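Local coordinates for rhodopsin (Todarodes pacificus, PDB 2Z73), which captures light through 11-cis retinal in the squid eye and, once the chromophore isomerises, activates G-protein signalling to phospholipase C, at residues 123-137 against 209-223. Numbering follows the deposited sequence.
Sequences IMTMAMISIDRYNVI and FFGPILIIFFCYFNI. With RET (retinal), chain D; BOG (octyl beta-D-glucopyranoside), chain C.
Transmembrane helices 3 and 5 of this class A receptor pack side by side here, from the retinal pocket down to the cytoplasmic D-R-Y motif, with N-to-C directions only 20° apart. At the retinal end, Ile123 CD1 reaches the edge of the Phe209 ring, 3.9 Å from Phe209 CD1. One face of that ring lies against the retinal, C3 sitting over its centre, while Ile213 CD1 touches the opposite face. An alanine in place of Phe209 would probably leave that side of the retinal ring, and the end of Ile123, without their aromatic neighbour. A turn further on, helix 209-223 is kinked at Pro212, whose nitrogen has no hydrogen to give the preceding turn. The Met124 chain bends at chi2 and chi3 to bring CE across the proline ring, 3.5 Å from Pro212 CB. Ala127 and Ser130 lie at the interface here: Ile215 is a knob among Met124, Ala127, Ser130 and Ile131, its CG2 3.8 Å from Ile131 CG1, and Ser130 in turn fits among Ile215, Ile216, Cys219 and Tyr220. Ser130 CB meets Tyr220 CE2 at 3.4 Å. Asp132, Arg133 and Tyr134 form the D-R-Y motif of the rhodopsin family. Arg133 CB packs on Ile223 CD1, at 3.7 Å; beyond it the chain bends at chi2 and chi3 and carries the guanidinium away from helix 209-223, where NH2 forms a salt bridge with Asp132 OD1, 2.7 Å long, and NH1 pairs with Glu256 of helix 246-286, consistent with the ionic lock of inactive rhodopsins. Tyr134 swings its ring alongside helix 209-223, where Asn222 OD1 lies at the ring edge, 3.1 Å from Tyr134 CE2, with the amide plane turned 65° from the ring.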
loop_
_atom_site.group_PDB
_atom_site.type_symbol
_atom_site.label_atom_id
_atom_site.label_comp_id
_atom_site.label_asym_id
_atom_site.label_seq_id
_atom_site.Cartn_x
_atom_site.Cartn_y
_atom_site.Cartn_z
ATOM N N ILE A 123 -2.358 -3.822 0.757
ATOM C CA ILE A 123 -2.879 -4.017 2.114
ATOM C C ILE A 123 -2.613 -5.427 2.615
ATOM O O ILE A 123 -2.267 -5.620 3.781
ATOM C CB ILE A 123 -4.396 -3.794 2.216
ATOM C CG1 ILE A 123 -5.000 -3.665 0.819
ATOM C CG2 ILE A 123 -4.682 -2.597 3.109
ATOM C CD1 ILE A 123 -6.505 -3.694 0.802
ATOM N N MET A 124 -2.779 -6.420 1.749
ATOM C CA MET A 124 -2.542 -7.795 2.179
ATOM C C MET A 124 -1.058 -7.990 2.505
ATOM O O MET A 124 -0.703 -8.767 3.401
ATOM C CB MET A 124 -2.982 -8.789 1.106
ATOM C CG MET A 124 -3.040 -10.212 1.609
ATOM S SD MET A 124 -3.907 -10.353 3.197
ATOM C CE MET A 124 -5.596 -10.469 2.680
ATOM N N THR A 125 -0.192 -7.282 1.781
ATOM C CA THR A 125 1.230 -7.388 2.050
ATOM C C THR A 125 1.419 -6.769 3.420
ATOM O O THR A 125 2.132 -7.312 4.257
ATOM C CB THR A 125 2.094 -6.612 1.029
ATOM O OG1 THR A 125 1.921 -7.172 -0.271
ATOM C CG2 THR A 125 3.565 -6.699 1.404
ATOM N N MET A 126 0.774 -5.627 3.644
ATOM C CA MET A 126 0.874 -4.967 4.938
ATOM C C MET A 126 0.372 -5.937 6.007
ATOM O O MET A 126 0.928 -6.008 7.102
ATOM C CB MET A 126 0.069 -3.661 4.953
ATOM C CG MET A 126 0.770 -2.508 4.243
ATOM S SD MET A 126 -0.144 -0.939 4.267
ATOM C CE MET A 126 0.040 -0.376 2.568
ATOM N N ALA A 127 -0.661 -6.708 5.675
ATOM C CA ALA A 127 -1.194 -7.683 6.617
ATOM C C ALA A 127 -0.070 -8.652 7.014
ATOM O O ALA A 127 0.150 -8.901 8.201
ATOM C CB ALA A 127 -2.353 -8.446 5.986
ATOM N N MET A 128 0.639 -9.193 6.020
ATOM C CA MET A 128 1.738 -10.114 6.284
ATOM C C MET A 128 2.799 -9.426 7.134
ATOM O O MET A 128 3.487 -10.065 7.941
ATOM C CB MET A 128 2.390 -10.580 4.983
ATOM C CG MET A 128 1.464 -11.298 4.039
ATOM S SD MET A 128 0.570 -12.611 4.876
ATOM C CE MET A 128 -1.078 -12.280 4.288
ATOM N N ILE A 129 2.945 -8.118 6.944
ATOM C CA ILE A 129 3.928 -7.375 7.704
ATOM C C ILE A 129 3.443 -7.213 9.132
ATOM O O ILE A 129 4.238 -7.250 10.073
ATOM C CB ILE A 129 4.179 -5.983 7.111
ATOM C CG1 ILE A 129 4.756 -6.112 5.701
ATOM C CG2 ILE A 129 5.146 -5.208 8.009
ATOM C CD1 ILE A 129 4.951 -4.778 4.983
ATOM N N SER A 130 2.136 -7.039 9.293
ATOM C CA SER A 130 1.549 -6.870 10.616
ATOM C C SER A 130 1.662 -8.173 11.399
ATOM O O SER A 130 1.695 -8.168 12.632
ATOM C CB SER A 130 0.077 -6.472 10.502
ATOM O OG SER A 130 -0.699 -7.553 10.018
ATOM N N ILE A 131 1.723 -9.286 10.675
ATOM C CA ILE A 131 1.838 -10.593 11.299
ATOM C C ILE A 131 3.250 -10.787 11.825
ATOM O O ILE A 131 3.458 -11.278 12.940
ATOM C CB ILE A 131 1.512 -11.699 10.300
ATOM C CG1 ILE A 131 0.053 -11.572 9.862
ATOM C CG2 ILE A 131 1.771 -13.046 10.914
ATOM C CD1 ILE A 131 -0.378 -12.616 8.864
ATOM N N ASP A 132 4.227 -10.403 11.010
ATOM C CA ASP A 132 5.624 -10.516 11.406
ATOM C C ASP A 132 5.820 -9.678 12.657
ATOM O O ASP A 132 6.474 -10.108 13.600
ATOM C CB ASP A 132 6.536 -10.017 10.289
ATOM C CG ASP A 132 7.959 -9.836 10.743
ATOM O OD1 ASP A 132 8.389 -8.681 10.902
ATOM O OD2 ASP A 132 8.642 -10.851 10.946
ATOM N N ARG A 133 5.244 -8.479 12.652
ATOM C CA ARG A 133 5.349 -7.583 13.793
ATOM C C ARG A 133 4.804 -8.256 15.055
ATOM O O ARG A 133 5.395 -8.154 16.130
ATOM C CB ARG A 133 4.597 -6.284 13.519
ATOM C CG ARG A 133 5.245 -5.381 12.475
ATOM C CD ARG A 133 6.672 -4.991 12.842
ATOM N NE ARG A 133 7.604 -6.100 12.622
ATOM C CZ ARG A 133 8.867 -6.133 13.043
ATOM N NH1 ARG A 133 9.388 -5.116 13.722
ATOM N NH2 ARG A 133 9.610 -7.194 12.790
ATOM N N TYR A 134 3.680 -8.950 14.916
ATOM C CA TYR A 134 3.077 -9.648 16.042
ATOM C C TYR A 134 3.959 -10.777 16.566
ATOM O O TYR A 134 3.963 -11.049 17.763
ATOM C CB TYR A 134 1.715 -10.222 15.649
ATOM C CG TYR A 134 1.210 -11.287 16.601
ATOM C CD1 TYR A 134 1.161 -12.629 16.223
ATOM C CD2 TYR A 134 0.789 -10.950 17.885
ATOM C CE1 TYR A 134 0.702 -13.606 17.101
ATOM C CE2 TYR A 134 0.332 -11.913 18.767
ATOM C CZ TYR A 134 0.291 -13.239 18.371
ATOM O OH TYR A 134 -0.159 -14.195 19.256
ATOM N N ASN A 135 4.692 -11.443 15.676
ATOM C CA ASN A 135 5.561 -12.541 16.096
ATOM C C ASN A 135 6.830 -12.063 16.800
ATOM O O ASN A 135 7.379 -12.759 17.653
ATOM C CB ASN A 135 5.959 -13.411 14.903
ATOM C CG ASN A 135 4.894 -14.417 14.532
ATOM O OD1 ASN A 135 4.402 -15.155 15.386
ATOM N ND2 ASN A 135 4.539 -14.464 13.250
ATOM N N VAL A 136 7.301 -10.878 16.436
ATOM C CA VAL A 136 8.507 -10.353 17.045
ATOM C C VAL A 136 8.213 -9.426 18.223
ATOM O O VAL A 136 8.977 -9.392 19.185
ATOM C CB VAL A 136 9.388 -9.599 15.999
ATOM C CG1 VAL A 136 8.594 -8.492 15.338
ATOM C CG2 VAL A 136 10.623 -9.020 16.673
ATOM N N ILE A 137 7.105 -8.692 18.154
ATOM C CA ILE A 137 6.730 -7.763 19.216
ATOM C C ILE A 137 5.424 -8.110 19.918
ATOM O O ILE A 137 5.280 -7.863 21.104
ATOM C CB ILE A 137 6.592 -6.319 18.688
ATOM C CG1 ILE A 137 7.940 -5.807 18.183
ATOM C CG2 ILE A 137 6.079 -5.408 19.792
ATOM C CD1 ILE A 137 8.989 -5.680 19.274
ATOM N N PHE A 209 -10.768 -5.933 0.881
ATOM C CA PHE A 209 -10.491 -4.849 1.814
ATOM C C PHE A 209 -10.630 -5.206 3.299
ATOM O O PHE A 209 -9.626 -5.294 4.013
ATOM C CB PHE A 209 -11.388 -3.662 1.457
ATOM C CG PHE A 209 -11.019 -2.380 2.149
ATOM C CD1 PHE A 209 -9.691 -2.084 2.446
ATOM C CD2 PHE A 209 -11.998 -1.439 2.454
ATOM C CE1 PHE A 209 -9.349 -0.866 3.036
ATOM C CE2 PHE A 209 -11.664 -0.222 3.044
ATOM C CZ PHE A 209 -10.337 0.063 3.334
ATOM N N PHE A 210 -11.857 -5.412 3.771
ATOM C CA PHE A 210 -12.076 -5.741 5.180
ATOM C C PHE A 210 -11.218 -6.905 5.663
ATOM O O PHE A 210 -10.743 -6.912 6.795
ATOM C CB PHE A 210 -13.552 -6.069 5.433
ATOM C CG PHE A 210 -14.494 -4.958 5.058
ATOM C CD1 PHE A 210 -14.181 -3.634 5.358
ATOM C CD2 PHE A 210 -15.705 -5.233 4.431
ATOM C CE1 PHE A 210 -15.060 -2.603 5.040
ATOM C CE2 PHE A 210 -16.591 -4.208 4.111
ATOM C CZ PHE A 210 -16.265 -2.890 4.417
ATOM N N GLY A 211 -11.022 -7.889 4.797
ATOM C CA GLY A 211 -10.229 -9.044 5.164
ATOM C C GLY A 211 -8.908 -8.702 5.818
ATOM O O GLY A 211 -8.771 -8.846 7.033
ATOM N N PRO A 212 -7.913 -8.247 5.039
ATOM C CA PRO A 212 -6.589 -7.883 5.554
ATOM C C PRO A 212 -6.663 -6.875 6.695
ATOM O O PRO A 212 -5.778 -6.808 7.545
ATOM C CB PRO A 212 -5.876 -7.332 4.318
ATOM C CG PRO A 212 -7.012 -6.811 3.468
ATOM C CD PRO A 212 -8.030 -7.909 3.612
ATOM N N ILE A 213 -7.729 -6.091 6.716
ATOM C CA ILE A 213 -7.901 -5.123 7.784
ATOM C C ILE A 213 -8.012 -5.864 9.114
ATOM O O ILE A 213 -7.365 -5.499 10.095
ATOM C CB ILE A 213 -9.159 -4.274 7.569
ATOM C CG1 ILE A 213 -8.936 -3.328 6.382
ATOM C CG2 ILE A 213 -9.496 -3.530 8.841
ATOM C CD1 ILE A 213 -10.012 -2.277 6.189
ATOM N N LEU A 214 -8.828 -6.912 9.140
ATOM C CA LEU A 214 -9.006 -7.700 10.353
ATOM C C LEU A 214 -7.664 -8.246 10.823
ATOM O O LEU A 214 -7.335 -8.187 12.010
ATOM C CB LEU A 214 -9.986 -8.845 10.100
ATOM C CG LEU A 214 -11.435 -8.417 9.843
ATOM C CD1 LEU A 214 -12.264 -9.621 9.412
ATOM C CD2 LEU A 214 -12.014 -7.791 11.104
ATOM N N ILE A 215 -6.890 -8.781 9.887
ATOM C CA ILE A 215 -5.573 -9.310 10.216
ATOM C C ILE A 215 -4.757 -8.177 10.832
ATOM O O ILE A 215 -4.125 -8.347 11.871
ATOM C CB ILE A 215 -4.858 -9.832 8.959
ATOM C CG1 ILE A 215 -5.632 -11.011 8.378
ATOM C CG2 ILE A 215 -3.455 -10.266 9.301
ATOM C CD1 ILE A 215 -5.030 -11.568 7.104
ATOM N N ILE A 216 -4.780 -7.017 10.188
ATOM C CA ILE A 216 -4.051 -5.862 10.694
ATOM C C ILE A 216 -4.439 -5.576 12.147
ATOM O O ILE A 216 -3.622 -5.748 13.049
ATOM C CB ILE A 216 -4.325 -4.610 9.821
ATOM C CG1 ILE A 216 -3.636 -4.768 8.464
ATOM C CG2 ILE A 216 -3.831 -3.362 10.522
ATOM C CD1 ILE A 216 -4.148 -3.831 7.401
ATOM N N PHE A 217 -5.685 -5.159 12.371
ATOM C CA PHE A 217 -6.175 -4.850 13.718
ATOM C C PHE A 217 -5.905 -5.961 14.730
ATOM O O PHE A 217 -5.491 -5.687 15.864
ATOM C CB PHE A 217 -7.684 -4.532 13.688
ATOM C CG PHE A 217 -8.330 -4.486 15.059
ATOM C CD1 PHE A 217 -8.821 -5.645 15.657
ATOM C CD2 PHE A 217 -8.436 -3.285 15.755
ATOM C CE1 PHE A 217 -9.409 -5.612 16.923
ATOM C CE2 PHE A 217 -9.024 -3.246 17.025
ATOM C CZ PHE A 217 -9.510 -4.414 17.606
ATOM N N PHE A 218 -6.146 -7.205 14.325
ATOM C CA PHE A 218 -5.924 -8.353 15.198
ATOM C C PHE A 218 -4.463 -8.467 15.603
ATOM O O PHE A 218 -4.155 -8.971 16.673
ATOM C CB PHE A 218 -6.367 -9.644 14.500
ATOM C CG PHE A 218 -6.000 -10.903 15.246
ATOM C CD1 PHE A 218 -4.719 -11.438 15.151
ATOM C CD2 PHE A 218 -6.938 -11.552 16.043
ATOM C CE1 PHE A 218 -4.381 -12.598 15.837
ATOM C CE2 PHE A 218 -6.609 -12.712 16.733
ATOM C CZ PHE A 218 -5.329 -13.237 16.630
ATOM N N CYS A 219 -3.570 -8.002 14.735
ATOM C CA CYS A 219 -2.136 -8.053 15.006
ATOM C C CYS A 219 -1.662 -6.848 15.806
ATOM O O CYS A 219 -0.894 -6.989 16.754
ATOM C CB CYS A 219 -1.344 -8.137 13.697
ATOM S SG CYS A 219 -1.337 -9.770 12.922
ATOM N N TYR A 220 -2.110 -5.662 15.422
ATOM C CA TYR A 220 -1.687 -4.478 16.138
ATOM C C TYR A 220 -2.392 -4.357 17.468
ATOM O O TYR A 220 -1.764 -4.028 18.473
ATOM C CB TYR A 220 -1.900 -3.228 15.282
ATOM C CG TYR A 220 -0.943 -3.203 14.113
ATOM C CD1 TYR A 220 0.436 -3.224 14.322
ATOM C CD2 TYR A 220 -1.408 -3.243 12.803
ATOM C CE1 TYR A 220 1.324 -3.291 13.262
ATOM C CE2 TYR A 220 -0.527 -3.311 11.731
ATOM C CZ TYR A 220 0.838 -3.338 11.968
ATOM O OH TYR A 220 1.717 -3.437 10.910
ATOM N N PHE A 221 -3.689 -4.637 17.494
ATOM C CA PHE A 221 -4.403 -4.556 18.760
ATOM C C PHE A 221 -3.804 -5.600 19.694
ATOM O O PHE A 221 -3.889 -5.477 20.917
ATOM C CB PHE A 221 -5.892 -4.834 18.575
ATOM C CG PHE A 221 -6.686 -4.696 19.843
ATOM C CD1 PHE A 221 -6.816 -3.455 20.461
ATOM C CD2 PHE A 221 -7.288 -5.803 20.432
ATOM C CE1 PHE A 221 -7.533 -3.319 21.644
ATOM C CE2 PHE A 221 -8.007 -5.678 21.616
ATOM C CZ PHE A 221 -8.131 -4.432 22.223
ATOM N N ASN A 222 -3.191 -6.618 19.095
ATOM C CA ASN A 222 -2.572 -7.714 19.837
ATOM C C ASN A 222 -1.180 -7.315 20.310
ATOM O O ASN A 222 -0.627 -7.913 21.227
ATOM C CB ASN A 222 -2.477 -8.953 18.947
ATOM C CG ASN A 222 -2.450 -10.242 19.738
ATOM O OD1 ASN A 222 -1.633 -10.415 20.642
ATOM N ND2 ASN A 222 -3.345 -11.160 19.394
ATOM N N ILE A 223 -0.613 -6.305 19.666
ATOM C CA ILE A 223 0.709 -5.814 20.026
ATOM C C ILE A 223 0.534 -4.782 21.129
ATOM O O ILE A 223 1.421 -4.575 21.957
ATOM C CB ILE A 223 1.414 -5.186 18.789
ATOM C CG1 ILE A 223 1.853 -6.306 17.838
ATOM C CG2 ILE A 223 2.600 -4.330 19.214
ATOM C CD1 ILE A 223 2.468 -5.818 16.540
HETATM C C1 RET D . -12.089 -0.990 -2.591
HETATM C C2 RET D . -11.968 -0.493 -1.122
HETATM C C3 RET D . -10.643 0.153 -0.753
HETATM C C4 RET D . -9.432 -0.712 -1.141
HETATM C C5 RET D . -9.515 -1.244 -2.573
HETATM C C6 RET D . -10.702 -1.375 -3.249
HETATM C C7 RET D . -10.772 -1.892 -4.679
HETATM C C8 RET D . -10.341 -1.179 -5.809
HETATM C C9 RET D . -10.265 -1.539 -7.232
HETATM C C10 RET D . -9.760 -0.559 -7.993
HETATM C C11 RET D . -9.454 -0.509 -9.406
HETATM C C12 RET D . -8.937 0.538 -10.118
HETATM C C13 RET D . -8.622 1.987 -9.810
HETATM C C14 RET D . -8.009 2.768 -10.751
HETATM C C15 RET D . -7.686 4.184 -10.538
HETATM C C16 RET D . -13.052 -2.176 -2.638
HETATM C C17 RET D . -12.803 0.165 -3.365
HETATM C C18 RET D . -8.135 -1.574 -3.079
HETATM C C19 RET D . -10.691 -2.913 -7.707
HETATM C C20 RET D . -9.028 2.507 -8.413
HETATM C C1 BOG C . 14.819 -6.608 11.346
HETATM O O1 BOG C . 13.482 -6.346 11.320
HETATM C C2 BOG C . 15.328 -5.388 12.069
HETATM O O2 BOG C . 15.042 -4.123 11.356
HETATM C C3 BOG C . 16.761 -5.672 12.120
HETATM O O3 BOG C . 17.238 -4.566 12.798
HETATM C C4 BOG C . 17.015 -7.039 12.878
HETATM O O4 BOG C . 18.379 -7.317 12.936
HETATM C C5 BOG C . 16.485 -8.194 12.140
HETATM O O5 BOG C . 15.095 -7.894 12.090
HETATM C C6 BOG C . 16.724 -9.565 12.903
HETATM O O6 BOG C . 16.161 -10.713 12.068
HETATM C "C1'" BOG C . 13.173 -6.782 10.026
HETATM C "C2'" BOG C . 11.731 -6.844 10.096
HETATM C "C3'" BOG C . 11.331 -5.957 8.966
HETATM C "C4'" BOG C . 10.178 -5.335 9.517
HETATM C "C5'" BOG C . 9.523 -4.704 8.345
HETATM C "C6'" BOG C . 8.847 -3.608 8.964
HETATM C "C7'" BOG C . 8.257 -2.936 7.793
HETATM C "C8'" BOG C . 8.166 -1.590 8.260
#